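Local structure of shikimate dehydrogenase (NADP(+)) (Thermus thermophilus, 2D5C) at residues G56-L61 and V84-Q89; Q79-V84 and G96-A101. The protein catalyses the reversible NADPH-linked reduction of 3-dehydroshikimate to shikimate, a step of chorismate biosynthesis, and works as a homodimer. All blocks are in the same frame, centred on the assembly; numbering follows the deposited sequence.

In the fold
From the N terminus, the chain lays down strand 2-8, then 31-37, and reaches 56-59 beside the first. After K64, strand 73-74 and helix 76-81 it returns as strand 86-90; contact 1 closes this loop by pairing 56-59 with 86-90, antiparallel, inside the six-stranded mixed sheet of the substrate-binding domain. A hairpin then leads to strand 93-97 and helix 100-110; contact 2 closes a second loop round the hairpin, setting the end of 93-97 and that helix start against the end of helix 76-81 and the loop after it. The segments alternate, so the loops cross. They share V84, and bonds N85 OD1 to T99 N and T86 O to F97 N probably join them; both touch shikimate.

Contact 1: G56-L61 and V84-Q89; sequences GVNLTL and VNTVLQ. With SKM ((3R,4S,5R)-3,4,5-trihydroxycyclohex-1-ene-1-carboxylic acid), chain E.
N58 and T86 stand side by side on one face of the sheet, both pointing the same way; they form a non-hydrogen-bonded pair between the antiparallel strands 56-59 and 86-89. In N58, chi1 (-84°) sets CG anti to the carbonyl carbon, and chi2 (134°) then turns ND2 to the neighbouring strand, where it gives a hydrogen bond of 3.0 Å to N85 O. The acceptor lies close to the amide plane of N58. T86 OG1 is near the same amide nitrogen, but at a poor angle for bonding. N58 OD1 is taken by Y33, so both ends of the amide are engaged. N85 O has a second donor, L59 N at 2.9 Å, and the two N-H groups approach from opposite faces of the carbonyl plane. On the other face V57 and V87 lie side by side, CG2 of V57 3.8 Å from CB of V87, while their backbones exchange two hydrogen bonds. L59 runs aslant to V87, its CD1 4.0 Å from V87 CG2, and also reaches V84 CG1. N85 and T86 both face F97, a classic beta bulge. Shikimate lies beside N58, T60 and N85, where the strand pairing ends. N85 ND2 donates to O12 of the ligand at 3.0 Å and more weakly to O7, while N85 OD1 accepts from T99 N. T60 OG1 is hydrogen-bonded to shikimate O11, 3.2 Å away. S14, S16, K64, D100 and Q235 supply further bonds to the ligand. The chemistry thus divides by group: N85 spends its backbone oxygen on strand 56-59 and its amide nitrogen on the substrate, so strand pairing and recognition of the ligand hydroxyls are coupled through one residue, whose amide is probably held in this orientation by T99 N.

Contact 2: Q79-V84 and G96-A101; sequences QRIGAV and GFNTDA. With SKM ((3R,4S,5R)-3,4,5-trihydroxycyclohex-1-ene-1-carboxylic acid), chain E.
N98 has CG anti to the backbone N (chi1 -174°), and its second torsion of -64° turns ND2 toward A83 O and OD1 toward the start of helix 100-110. The bond from ND2 to A83 O is 3.0 Å long and nearly straight (176°); A83 O lies in the amide plane of N98, although ND2 stands above the carbonyl plane of A83. OD1 accepts from A101 N at 3.0 Å and weakly from D100 N, capping the helix. The I81 side chain crosses that of N98 at about a right angle, its CD1 3.8 Å from N98 CG and 4.0 Å from A101 CB. V84 adds CG1, lying against F97 O and the backbone of G96. An alanine at N98 would probably leave A83 O without this donor and the first turn of helix 100-110 without its cap. Next to the cap, D100 OD1 accepts from shikimate O12 at 2.8 Å, while OD2 forms a salt bridge with K64, the proton acceptor. A capping asparagine ahead of helix 100-110 probably helps to place the aspartate of the shikimate dehydrogenase active site at the start of its helix, beside the catalytic lysine.

Contact 1: G56-L61 and V84-Q89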
loop_
_atom_site.group_PDB
_atom_site.type_symbol
_atom_site.label_atom_id
_atom_site.label_comp_id
_atom_site.label_asym_id
_atom_site.label_seq_id
_atom_site.Cartn_x
_atom_site.Cartn_y
_atom_site.Cartn_z
ATOM N N GLY A 56 -1.160 5.660 6.844
ATOM C CA GLY A 56 -0.915 4.420 7.554
ATOM C C GLY A 56 -0.933 4.628 9.050
ATOM O O GLY A 56 -0.807 5.753 9.537
ATOM N N VAL A 57 -1.119 3.543 9.786
ATOM C CA VAL A 57 -1.123 3.623 11.238
ATOM C C VAL A 57 -0.545 2.351 11.789
ATOM O O VAL A 57 -0.558 1.307 11.124
ATOM C CB VAL A 57 -2.553 3.773 11.841
ATOM C CG1 VAL A 57 -3.205 5.054 11.369
ATOM C CG2 VAL A 57 -3.412 2.548 11.482
ATOM N N ASN A 58 0.008 2.454 12.991
ATOM C CA ASN A 58 0.524 1.295 13.703
ATOM C C ASN A 58 -0.590 0.986 14.691
ATOM O O ASN A 58 -1.353 1.884 15.072
ATOM C CB ASN A 58 1.818 1.636 14.449
ATOM C CG ASN A 58 3.037 1.555 13.560
ATOM O OD1 ASN A 58 3.895 2.445 13.569
ATOM N ND2 ASN A 58 3.130 0.471 12.786
ATOM N N LEU A 59 -0.719 -0.284 15.065
ATOM C CA LEU A 59 -1.744 -0.686 16.016
ATOM C C LEU A 59 -1.057 -1.316 17.205
ATOM O O LEU A 59 -0.097 -2.069 17.048
ATOM C CB LEU A 59 -2.704 -1.718 15.403
ATOM C CG LEU A 59 -3.530 -1.344 14.178
ATOM C CD1 LEU A 59 -4.446 -2.508 13.847
ATOM C CD2 LEU A 59 -4.343 -0.081 14.432
ATOM N N THR A 60 -1.554 -1.006 18.398
ATOM C CA THR A 60 -0.991 -1.562 19.620
ATOM C C THR A 60 -2.176 -2.064 20.458
ATOM O O THR A 60 -3.317 -2.030 19.990
ATOM C CB THR A 60 -0.168 -0.474 20.379
ATOM O OG1 THR A 60 0.805 -1.104 21.221
ATOM C CG2 THR A 60 -1.074 0.409 21.219
ATOM N N LEU A 61 -1.925 -2.533 21.679
ATOM C CA LEU A 61 -3.009 -3.028 22.532
ATOM C C LEU A 61 -4.152 -2.032 22.656
ATOM O O LEU A 61 -3.930 -0.820 22.717
ATOM C CB LEU A 61 -2.519 -3.320 23.948
ATOM C CG LEU A 61 -1.571 -4.478 24.230
ATOM C CD1 LEU A 61 -0.192 -4.180 23.669
ATOM C CD2 LEU A 61 -1.503 -4.675 25.736
ATOM N N VAL A 84 -2.201 -7.792 13.532
ATOM C CA VAL A 84 -1.714 -6.799 12.587
ATOM C C VAL A 84 -1.210 -5.616 13.405
ATOM O O VAL A 84 -1.931 -5.097 14.263
ATOM C CB VAL A 84 -2.856 -6.324 11.663
ATOM C CG1 VAL A 84 -2.480 -5.003 10.988
ATOM C CG2 VAL A 84 -3.152 -7.409 10.608
ATOM N N ASN A 85 0.025 -5.189 13.143
ATOM C CA ASN A 85 0.591 -4.046 13.859
ATOM C C ASN A 85 0.811 -2.865 12.909
ATOM O O ASN A 85 1.141 -1.755 13.337
ATOM C CB ASN A 85 1.918 -4.438 14.517
ATOM C CG ASN A 85 3.108 -4.277 13.585
ATOM O OD1 ASN A 85 3.099 -4.760 12.451
ATOM N ND2 ASN A 85 4.146 -3.602 14.067
ATOM N N THR A 86 0.623 -3.105 11.618
ATOM C CA THR A 86 0.808 -2.052 10.626
ATOM C C THR A 86 -0.296 -2.085 9.574
ATOM O O THR A 86 -0.560 -3.130 8.971
ATOM C CB THR A 86 2.169 -2.200 9.918
ATOM O OG1 THR A 86 3.219 -2.148 10.893
ATOM C CG2 THR A 86 2.374 -1.070 8.900
ATOM N N VAL A 87 -0.943 -0.939 9.374
ATOM C CA VAL A 87 -2.006 -0.818 8.389
ATOM C C VAL A 87 -1.647 0.253 7.363
ATOM O O VAL A 87 -1.200 1.339 7.729
ATOM C CB VAL A 87 -3.352 -0.439 9.062
ATOM C CG1 VAL A 87 -4.442 -0.291 7.998
ATOM C CG2 VAL A 87 -3.733 -1.500 10.093
ATOM N N LEU A 88 -1.821 -0.078 6.082
ATOM C CA LEU A 88 -1.563 0.845 4.967
ATOM C C LEU A 88 -2.904 1.234 4.362
ATOM O O LEU A 88 -3.748 0.368 4.142
ATOM C CB LEU A 88 -0.720 0.160 3.885
ATOM C CG LEU A 88 -0.644 0.841 2.516
ATOM C CD1 LEU A 88 0.034 2.189 2.655
ATOM C CD2 LEU A 88 0.127 -0.051 1.526
ATOM N N GLN A 89 -3.106 2.528 4.103
ATOM C CA GLN A 89 -4.348 2.996 3.490
ATOM C C GLN A 89 -4.088 3.454 2.058
ATOM O O GLN A 89 -3.265 4.348 1.818
ATOM C CB GLN A 89 -4.953 4.157 4.316
ATOM C CG GLN A 89 -6.247 4.774 3.732
ATOM C CD GLN A 89 -5.987 5.820 2.649
ATOM O OE1 GLN A 89 -6.414 5.670 1.504
ATOM N NE2 GLN A 89 -5.279 6.882 3.012
HETATM O O12 SKM E . 3.940 -3.245 17.017
HETATM C C8 SKM E . 4.302 -2.031 17.691
HETATM C C6 SKM E . 3.380 -0.877 17.212
HETATM O O7 SKM E . 3.524 -0.722 15.801
HETATM C C5 SKM E . 3.741 0.459 17.912
HETATM C C4 SKM E . 4.110 0.284 19.386
HETATM C C1 SKM E . 4.256 1.511 20.211
HETATM O O2 SKM E . 4.055 2.719 19.649
HETATM O O3 SKM E . 4.553 1.438 21.395
HETATM C C10 SKM E . 4.307 -0.905 19.963
HETATM C C9 SKM E . 4.178 -2.226 19.233
HETATM O O11 SKM E . 2.895 -2.794 19.541
#

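Contact 2: Q79-V84 and G96-A101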
loop_
_atom_site.group_PDB
_atom_site.type_symbol
_atom_site.label_atom_id
_atom_site.label_comp_id
_atom_site.label_asym_id
_atom_site.label_seq_id
_atom_site.Cartn_x
_atom_site.Cartn_y
_atom_site.Cartn_z
ATOM N N GLN A 79 -2.011 -13.168 8.906
ATOM C CA GLN A 79 -3.138 -14.084 9.069
ATOM C C GLN A 79 -2.758 -15.212 10.024
ATOM O O GLN A 79 -3.511 -15.556 10.934
ATOM C CB GLN A 79 -3.553 -14.687 7.718
ATOM C CG GLN A 79 -4.296 -13.717 6.806
ATOM C CD GLN A 79 -4.724 -14.358 5.492
ATOM O OE1 GLN A 79 -5.149 -15.514 5.465
ATOM N NE2 GLN A 79 -4.628 -13.602 4.401
ATOM N N ARG A 80 -1.585 -15.780 9.808
ATOM C CA ARG A 80 -1.116 -16.883 10.647
ATOM C C ARG A 80 -0.868 -16.390 12.066
ATOM O O ARG A 80 -1.240 -17.039 13.037
ATOM C CB ARG A 80 0.164 -17.473 10.054
ATOM C CG ARG A 80 0.012 -17.995 8.622
ATOM C CD ARG A 80 -0.625 -19.379 8.569
ATOM N NE ARG A 80 -1.922 -19.459 9.241
ATOM C CZ ARG A 80 -3.094 -19.198 8.670
ATOM N NH1 ARG A 80 -3.151 -18.833 7.395
ATOM N NH2 ARG A 80 -4.215 -19.308 9.377
ATOM N N ILE A 81 -0.244 -15.223 12.189
ATOM C CA ILE A 81 0.035 -14.661 13.502
ATOM C C ILE A 81 -1.261 -14.280 14.206
ATOM O O ILE A 81 -1.368 -14.388 15.425
ATOM C CB ILE A 81 0.960 -13.407 13.365
ATOM C CG1 ILE A 81 2.315 -13.844 12.810
ATOM C CG2 ILE A 81 1.116 -12.697 14.706
ATOM C CD1 ILE A 81 3.243 -12.691 12.383
ATOM N N GLY A 82 -2.250 -13.841 13.429
ATOM C CA GLY A 82 -3.516 -13.427 13.998
ATOM C C GLY A 82 -3.450 -12.028 14.578
ATOM O O GLY A 82 -4.297 -11.639 15.386
ATOM N N ALA A 83 -2.448 -11.255 14.168
ATOM C CA ALA A 83 -2.312 -9.902 14.678
ATOM C C ALA A 83 -1.681 -9.007 13.626
ATOM O O ALA A 83 -0.758 -9.412 12.933
ATOM C CB ALA A 83 -1.448 -9.897 15.953
ATOM N N VAL A 84 -2.201 -7.792 13.532
ATOM C CA VAL A 84 -1.714 -6.799 12.587
ATOM C C VAL A 84 -1.210 -5.616 13.405
ATOM O O VAL A 84 -1.931 -5.097 14.263
ATOM C CB VAL A 84 -2.856 -6.324 11.663
ATOM C CG1 VAL A 84 -2.480 -5.003 10.988
ATOM C CG2 VAL A 84 -3.152 -7.409 10.608
ATOM N N GLY A 96 -3.509 -4.959 5.963
ATOM C CA GLY A 96 -2.821 -5.241 7.212
ATOM C C GLY A 96 -1.559 -6.078 7.110
ATOM O O GLY A 96 -1.508 -7.078 6.402
ATOM N N PHE A 97 -0.528 -5.679 7.847
ATOM C CA PHE A 97 0.737 -6.399 7.833
ATOM C C PHE A 97 1.244 -6.546 9.250
ATOM O O PHE A 97 0.707 -5.949 10.179
ATOM C CB PHE A 97 1.808 -5.632 7.053
ATOM C CG PHE A 97 1.417 -5.282 5.656
ATOM C CD1 PHE A 97 0.633 -4.164 5.395
ATOM C CD2 PHE A 97 1.848 -6.067 4.589
ATOM C CE1 PHE A 97 0.283 -3.826 4.078
ATOM C CE2 PHE A 97 1.504 -5.741 3.283
ATOM C CZ PHE A 97 0.720 -4.615 3.029
ATOM N N ASN A 98 2.296 -7.329 9.412
ATOM C CA ASN A 98 2.869 -7.472 10.740
ATOM C C ASN A 98 4.357 -7.261 10.635
ATOM O O ASN A 98 5.058 -8.097 10.068
ATOM C CB ASN A 98 2.605 -8.858 11.319
ATOM C CG ASN A 98 3.065 -8.965 12.774
ATOM O OD1 ASN A 98 4.259 -8.846 13.074
ATOM N ND2 ASN A 98 2.121 -9.176 13.674
ATOM N N THR A 99 4.841 -6.131 11.154
ATOM C CA THR A 99 6.271 -5.891 11.108
ATOM C C THR A 99 6.962 -6.281 12.416
ATOM O O THR A 99 8.171 -6.181 12.505
ATOM C CB THR A 99 6.590 -4.422 10.754
ATOM O OG1 THR A 99 6.124 -3.557 11.800
ATOM C CG2 THR A 99 5.909 -4.046 9.435
ATOM N N ASP A 100 6.197 -6.734 13.414
ATOM C CA ASP A 100 6.801 -7.170 14.685
ATOM C C ASP A 100 7.668 -8.394 14.436
ATOM O O ASP A 100 8.767 -8.508 14.985
ATOM C CB ASP A 100 5.742 -7.550 15.737
ATOM C CG ASP A 100 5.021 -6.353 16.322
ATOM O OD1 ASP A 100 5.680 -5.355 16.698
ATOM O OD2 ASP A 100 3.778 -6.415 16.432
ATOM N N ALA A 101 7.188 -9.323 13.607
ATOM C CA ALA A 101 7.964 -10.537 13.335
ATOM C C ALA A 101 9.306 -10.273 12.635
ATOM O O ALA A 101 10.358 -10.634 13.153
ATOM C CB ALA A 101 7.120 -11.545 12.525
HETATM O O12 SKM E . 3.940 -3.245 17.017
HETATM C C8 SKM E . 4.302 -2.031 17.691
HETATM C C6 SKM E . 3.380 -0.877 17.212
HETATM O O7 SKM E . 3.524 -0.722 15.801
HETATM C C5 SKM E . 3.741 0.459 17.912
HETATM C C4 SKM E . 4.110 0.284 19.386
HETATM C C1 SKM E . 4.256 1.511 20.211
HETATM O O2 SKM E . 4.055 2.719 19.649
HETATM O O3 SKM E . 4.553 1.438 21.395
HETATM C C10 SKM E . 4.307 -0.905 19.963
HETATM C C9 SKM E . 4.178 -2.226 19.233
HETATM O O11 SKM E . 2.895 -2.794 19.541
#